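Local coordinates for FYVE, RhoGEF and PH domain-containing protein 5 (Homo sapiens, PDB 3MPX) that activates the small GTPase CDC42 by exchanging its bound GDP for GTP, and mediates VEGF-induced CDC42 activation, at residues Leu31-Asn45 / Leu79-Leu93. Residues are numbered along the deposited sequence; the frame is centred on the assembly and turned at random.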
loop_
_atom_site.group_PDB
_atom_site.type_symbol
_atom_site.label_atom_id
_atom_site.label_comp_id
_atom_site.label_asym_id
_atom_site.label_seq_id
_atom_site.Cartn_x
_atom_site.Cartn_y
_atom_site.Cartn_z
ATOM N N LEU A 31 -15.373 -0.834 6.770
ATOM C CA LEU A 31 -16.483 -1.342 5.960
ATOM C C LEU A 31 -16.546 -0.705 4.570
ATOM O O LEU A 31 -16.660 -1.429 3.594
ATOM C CB LEU A 31 -17.826 -1.169 6.690
ATOM C CG LEU A 31 -19.123 -1.665 5.986
ATOM C CD1 LEU A 31 -19.107 -3.155 5.733
ATOM C CD2 LEU A 31 -20.334 -1.323 6.807
ATOM N N SER A 32 -16.471 0.628 4.480
ATOM C CA SER A 32 -16.562 1.358 3.213
ATOM C C SER A 32 -15.464 0.946 2.235
ATOM O O SER A 32 -15.752 0.695 1.048
ATOM C CB SER A 32 -16.554 2.868 3.450
ATOM O OG SER A 32 -15.673 3.264 4.488
ATOM N N SER A 33 -14.206 0.860 2.752
ATOM C CA SER A 33 -13.026 0.443 1.997
ATOM C C SER A 33 -13.095 -1.052 1.661
ATOM O O SER A 33 -12.610 -1.450 0.597
ATOM C CB SER A 33 -11.741 0.786 2.743
ATOM O OG SER A 33 -11.635 0.115 3.984
ATOM N N GLU A 34 -13.716 -1.870 2.535
ATOM C CA GLU A 34 -13.889 -3.284 2.223
ATOM C C GLU A 34 -14.833 -3.445 1.023
ATOM O O GLU A 34 -14.496 -4.209 0.125
ATOM C CB GLU A 34 -14.378 -4.108 3.422
ATOM C CG GLU A 34 -14.261 -5.608 3.198
ATOM C CD GLU A 34 -12.864 -6.211 3.120
ATOM O OE1 GLU A 34 -11.900 -5.596 3.630
ATOM O OE2 GLU A 34 -12.742 -7.329 2.574
ATOM N N LYS A 35 -15.978 -2.697 0.984
ATOM C CA LYS A 35 -16.945 -2.707 -0.127
ATOM C C LYS A 35 -16.204 -2.448 -1.436
ATOM O O LYS A 35 -16.292 -3.249 -2.372
ATOM C CB LYS A 35 -18.028 -1.622 0.046
ATOM C CG LYS A 35 -18.937 -1.833 1.224
ATOM C CD LYS A 35 -20.168 -0.962 1.168
ATOM C CE LYS A 35 -21.010 -1.119 2.421
ATOM N NZ LYS A 35 -21.304 0.187 3.089
ATOM N N ALA A 36 -15.435 -1.348 -1.478
ATOM C CA ALA A 36 -14.650 -0.945 -2.646
ATOM C C ALA A 36 -13.653 -2.017 -3.095
ATOM O O ALA A 36 -13.395 -2.133 -4.297
ATOM C CB ALA A 36 -13.924 0.345 -2.346
ATOM N N TYR A 37 -13.102 -2.790 -2.126
ATOM C CA TYR A 37 -12.132 -3.854 -2.335
ATOM C C TYR A 37 -12.785 -5.098 -2.926
ATOM O O TYR A 37 -12.202 -5.737 -3.811
ATOM C CB TYR A 37 -11.435 -4.186 -1.015
ATOM C CG TYR A 37 -10.345 -5.226 -1.131
ATOM C CD1 TYR A 37 -9.186 -4.976 -1.872
ATOM C CD2 TYR A 37 -10.457 -6.458 -0.487
ATOM C CE1 TYR A 37 -8.173 -5.932 -1.978
ATOM C CE2 TYR A 37 -9.440 -7.411 -0.565
ATOM C CZ TYR A 37 -8.300 -7.142 -1.311
ATOM O OH TYR A 37 -7.287 -8.060 -1.370
ATOM N N VAL A 38 -13.995 -5.435 -2.439
ATOM C CA VAL A 38 -14.792 -6.585 -2.872
ATOM C C VAL A 38 -15.295 -6.338 -4.307
ATOM O O VAL A 38 -15.260 -7.250 -5.132
ATOM C CB VAL A 38 -15.909 -6.894 -1.853
ATOM C CG1 VAL A 38 -16.920 -7.886 -2.412
ATOM C CG2 VAL A 38 -15.307 -7.425 -0.560
ATOM N N GLU A 39 -15.661 -5.081 -4.618
ATOM C CA GLU A 39 -16.068 -4.612 -5.947
ATOM C C GLU A 39 -14.863 -4.781 -6.903
ATOM O O GLU A 39 -15.020 -5.232 -8.038
ATOM C CB GLU A 39 -16.489 -3.125 -5.841
ATOM C CG GLU A 39 -16.708 -2.382 -7.159
ATOM C CD GLU A 39 -18.089 -2.439 -7.788
ATOM O OE1 GLU A 39 -18.270 -1.807 -8.855
ATOM O OE2 GLU A 39 -18.989 -3.108 -7.226
HETATM N N MSE A 40 -13.665 -4.448 -6.418
HETATM C CA MSE A 40 -12.432 -4.552 -7.166
HETATM C C MSE A 40 -12.060 -6.003 -7.396
HETATM O O MSE A 40 -11.648 -6.341 -8.504
HETATM C CB MSE A 40 -11.315 -3.789 -6.440
HETATM C CG MSE A 40 -10.032 -3.676 -7.246
HETATM SE SE MSE A 40 -8.887 -5.232 -6.963
HETATM C CE MSE A 40 -7.981 -4.642 -5.348
ATOM N N LEU A 41 -12.204 -6.864 -6.370
ATOM C CA LEU A 41 -11.856 -8.279 -6.521
ATOM C C LEU A 41 -12.795 -8.989 -7.474
ATOM O O LEU A 41 -12.372 -9.929 -8.145
ATOM C CB LEU A 41 -11.793 -9.042 -5.185
ATOM C CG LEU A 41 -10.707 -8.670 -4.179
ATOM C CD1 LEU A 41 -10.915 -9.432 -2.924
ATOM C CD2 LEU A 41 -9.321 -8.960 -4.709
ATOM N N GLN A 42 -14.061 -8.519 -7.532
ATOM C CA GLN A 42 -15.159 -8.990 -8.375
ATOM C C GLN A 42 -14.741 -8.864 -9.835
ATOM O O GLN A 42 -14.576 -9.885 -10.502
ATOM C CB GLN A 42 -16.425 -8.149 -8.091
ATOM C CG GLN A 42 -17.723 -8.654 -8.718
ATOM C CD GLN A 42 -18.477 -9.599 -7.813
ATOM O OE1 GLN A 42 -18.982 -10.645 -8.256
ATOM N NE2 GLN A 42 -18.592 -9.249 -6.527
ATOM N N HIS A 43 -14.502 -7.613 -10.293
ATOM C CA HIS A 43 -14.117 -7.217 -11.660
ATOM C C HIS A 43 -12.763 -7.754 -12.073
ATOM O O HIS A 43 -12.513 -7.936 -13.267
ATOM C CB HIS A 43 -14.182 -5.689 -11.817
ATOM C CG HIS A 43 -15.591 -5.180 -11.670
ATOM N ND1 HIS A 43 -15.987 -4.452 -10.551
ATOM C CD2 HIS A 43 -16.680 -5.414 -12.446
ATOM C CE1 HIS A 43 -17.281 -4.226 -10.708
ATOM N NE2 HIS A 43 -17.745 -4.788 -11.830
ATOM N N LEU A 44 -11.906 -8.058 -11.085
ATOM C CA LEU A 44 -10.631 -8.687 -11.328
ATOM C C LEU A 44 -10.897 -10.130 -11.765
ATOM O O LEU A 44 -10.326 -10.589 -12.747
ATOM C CB LEU A 44 -9.791 -8.664 -10.055
ATOM C CG LEU A 44 -8.320 -9.067 -10.221
ATOM C CD1 LEU A 44 -7.554 -8.084 -11.103
ATOM C CD2 LEU A 44 -7.666 -9.169 -8.897
ATOM N N ASN A 45 -11.803 -10.827 -11.065
ATOM C CA ASN A 45 -12.137 -12.216 -11.354
ATOM C C ASN A 45 -12.882 -12.386 -12.673
ATOM O O ASN A 45 -12.682 -13.388 -13.362
ATOM C CB ASN A 45 -12.922 -12.804 -10.207
ATOM C CG ASN A 45 -12.008 -13.392 -9.190
ATOM O OD1 ASN A 45 -11.594 -14.542 -9.310
ATOM N ND2 ASN A 45 -11.580 -12.582 -8.237
ATOM N N LEU A 79 -7.038 -15.989 -6.787
ATOM C CA LEU A 79 -7.930 -14.836 -6.951
ATOM C C LEU A 79 -9.370 -15.143 -6.548
ATOM O O LEU A 79 -9.846 -14.420 -5.672
ATOM C CB LEU A 79 -7.854 -14.205 -8.350
ATOM C CG LEU A 79 -6.464 -13.740 -8.857
ATOM C CD1 LEU A 79 -6.598 -13.040 -10.205
ATOM C CD2 LEU A 79 -5.762 -12.807 -7.856
ATOM N N PRO A 80 -10.046 -16.225 -7.060
ATOM C CA PRO A 80 -11.427 -16.535 -6.600
ATOM C C PRO A 80 -11.540 -16.854 -5.097
ATOM O O PRO A 80 -12.510 -16.448 -4.445
ATOM C CB PRO A 80 -11.820 -17.746 -7.443
ATOM C CG PRO A 80 -10.908 -17.755 -8.587
ATOM C CD PRO A 80 -9.624 -17.173 -8.115
ATOM N N ALA A 81 -10.525 -17.548 -4.546
ATOM C CA ALA A 81 -10.445 -17.901 -3.133
ATOM C C ALA A 81 -10.365 -16.646 -2.277
ATOM O O ALA A 81 -10.941 -16.623 -1.188
ATOM C CB ALA A 81 -9.220 -18.770 -2.880
ATOM N N ILE A 82 -9.630 -15.615 -2.761
ATOM C CA ILE A 82 -9.481 -14.334 -2.066
ATOM C C ILE A 82 -10.786 -13.572 -2.169
ATOM O O ILE A 82 -11.284 -13.116 -1.152
ATOM C CB ILE A 82 -8.246 -13.517 -2.542
ATOM C CG1 ILE A 82 -6.938 -14.197 -2.094
ATOM C CG2 ILE A 82 -8.293 -12.053 -2.048
ATOM C CD1 ILE A 82 -5.737 -14.064 -3.090
ATOM N N HIS A 83 -11.373 -13.498 -3.369
ATOM C CA HIS A 83 -12.661 -12.840 -3.589
ATOM C C HIS A 83 -13.744 -13.344 -2.593
ATOM O O HIS A 83 -14.429 -12.532 -1.961
ATOM C CB HIS A 83 -13.116 -13.026 -5.042
ATOM C CG HIS A 83 -14.449 -12.407 -5.342
ATOM N ND1 HIS A 83 -15.405 -13.085 -6.069
ATOM C CD2 HIS A 83 -14.951 -11.199 -4.983
ATOM C CE1 HIS A 83 -16.452 -12.276 -6.134
ATOM N NE2 HIS A 83 -16.229 -11.131 -5.494
ATOM N N ASP A 84 -13.841 -14.682 -2.424
ATOM C CA ASP A 84 -14.791 -15.344 -1.552
ATOM C C ASP A 84 -14.521 -15.009 -0.108
ATOM O O ASP A 84 -15.479 -14.773 0.647
ATOM C CB ASP A 84 -14.771 -16.868 -1.784
ATOM C CG ASP A 84 -15.302 -17.339 -3.141
ATOM O OD1 ASP A 84 -16.059 -16.567 -3.797
ATOM O OD2 ASP A 84 -14.984 -18.489 -3.542
ATOM N N LEU A 85 -13.220 -14.934 0.271
ATOM C CA LEU A 85 -12.789 -14.610 1.631
ATOM C C LEU A 85 -13.292 -13.236 2.029
ATOM O O LEU A 85 -13.898 -13.097 3.095
ATOM C CB LEU A 85 -11.252 -14.723 1.788
ATOM C CG LEU A 85 -10.557 -13.883 2.879
ATOM C CD1 LEU A 85 -10.810 -14.420 4.276
ATOM C CD2 LEU A 85 -9.074 -13.759 2.611
ATOM N N HIS A 86 -13.088 -12.244 1.146
ATOM C CA HIS A 86 -13.454 -10.858 1.372
ATOM C C HIS A 86 -14.953 -10.624 1.200
ATOM O O HIS A 86 -15.521 -9.813 1.948
ATOM C CB HIS A 86 -12.582 -9.935 0.527
ATOM C CG HIS A 86 -11.155 -9.980 0.987
ATOM N ND1 HIS A 86 -10.716 -9.218 2.053
ATOM C CD2 HIS A 86 -10.148 -10.785 0.589
ATOM C CE1 HIS A 86 -9.442 -9.534 2.219
ATOM N NE2 HIS A 86 -9.064 -10.483 1.374
ATOM N N GLN A 87 -15.620 -11.397 0.309
ATOM C CA GLN A 87 -17.083 -11.332 0.189
ATOM C C GLN A 87 -17.703 -11.656 1.581
ATOM O O GLN A 87 -18.578 -10.922 2.032
ATOM C CB GLN A 87 -17.608 -12.309 -0.875
ATOM C CG GLN A 87 -17.796 -11.661 -2.235
ATOM C CD GLN A 87 -18.277 -12.634 -3.289
ATOM O OE1 GLN A 87 -17.712 -13.722 -3.496
ATOM N NE2 GLN A 87 -19.302 -12.231 -4.027
ATOM N N GLY A 88 -17.158 -12.669 2.262
ATOM C CA GLY A 88 -17.569 -13.071 3.600
ATOM C C GLY A 88 -17.297 -12.043 4.679
ATOM O O GLY A 88 -18.180 -11.802 5.510
ATOM N N ILE A 89 -16.053 -11.448 4.690
ATOM C CA ILE A 89 -15.601 -10.393 5.612
ATOM C C ILE A 89 -16.601 -9.211 5.512
ATOM O O ILE A 89 -17.126 -8.779 6.533
ATOM C CB ILE A 89 -14.116 -9.975 5.331
ATOM C CG1 ILE A 89 -13.135 -10.995 5.925
ATOM C CG2 ILE A 89 -13.795 -8.551 5.848
ATOM C CD1 ILE A 89 -11.685 -10.807 5.571
ATOM N N LEU A 90 -16.903 -8.751 4.279
ATOM C CA LEU A 90 -17.893 -7.713 3.988
ATOM C C LEU A 90 -19.291 -8.046 4.595
ATOM O O LEU A 90 -19.857 -7.199 5.271
ATOM C CB LEU A 90 -18.001 -7.501 2.455
ATOM C CG LEU A 90 -19.023 -6.466 1.937
ATOM C CD1 LEU A 90 -18.903 -5.149 2.676
ATOM C CD2 LEU A 90 -18.851 -6.223 0.452
ATOM N N GLU A 91 -19.825 -9.258 4.360
ATOM C CA GLU A 91 -21.125 -9.680 4.874
ATOM C C GLU A 91 -21.162 -9.634 6.407
ATOM O O GLU A 91 -22.140 -9.145 6.970
ATOM C CB GLU A 91 -21.510 -11.069 4.344
ATOM N N GLU A 92 -20.084 -10.077 7.075
ATOM C CA GLU A 92 -19.966 -10.052 8.535
ATOM C C GLU A 92 -19.796 -8.616 9.030
ATOM O O GLU A 92 -20.397 -8.244 10.034
ATOM C CB GLU A 92 -18.792 -10.932 9.004
ATOM N N LEU A 93 -18.984 -7.806 8.316
ATOM C CA LEU A 93 -18.738 -6.412 8.662
ATOM C C LEU A 93 -20.011 -5.579 8.534
ATOM O O LEU A 93 -20.329 -4.820 9.455
ATOM C CB LEU A 93 -17.608 -5.815 7.813
ATOM C CG LEU A 93 -16.156 -6.149 8.191
ATOM C CD1 LEU A 93 -15.202 -5.510 7.201
ATOM C CD2 LEU A 93 -15.805 -5.659 9.602
#
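The carboxylate of E34 is gripped at both oxygens. OE2 accepts a hydrogen bond from ND1 of H86 at 2.8 Å, through its syn lone pair and in the plane of the imidazole, with carboxylate and ring only 21° apart; OE1 forms a salt bridge with R172 and a hydrogen bond with Y176, both of helix 162-184. The glutamate gets there with CG anti to its own N (chi1 -167°) and a bend at chi2, its stem lying among H86, I89, L90 and L93. Over one face of H86, Y37 brings its edge down in a T-shaped pair, CE2 above the ring centre, while the tyrosine hydroxyl bonds to the carbonyl of V169. NE2 of H86 is hydrogen-bonded to NE2 of H120, so an alanine here would probably leave both E34 OE2 and H120 without their imidazole partner and take away the face on which Y37 rests. Two long helices of the DH domain's helical bundle, 21-59 and 66-98, meet nearly antiparallel, their local axes 9.4 Å apart, with E34, H83, H86 and L90 as knobs into holes. L90 spreads its methyls, CD1 against L31 CD1 (3.7 Å) and K35 CG, CD2 against V38 CB. Further along, Q42 CA lies over the face of H83 in a CH-pi contact, and N45 ND2, bonded back to L41 O at 2.8 Å, packs against H83 CB.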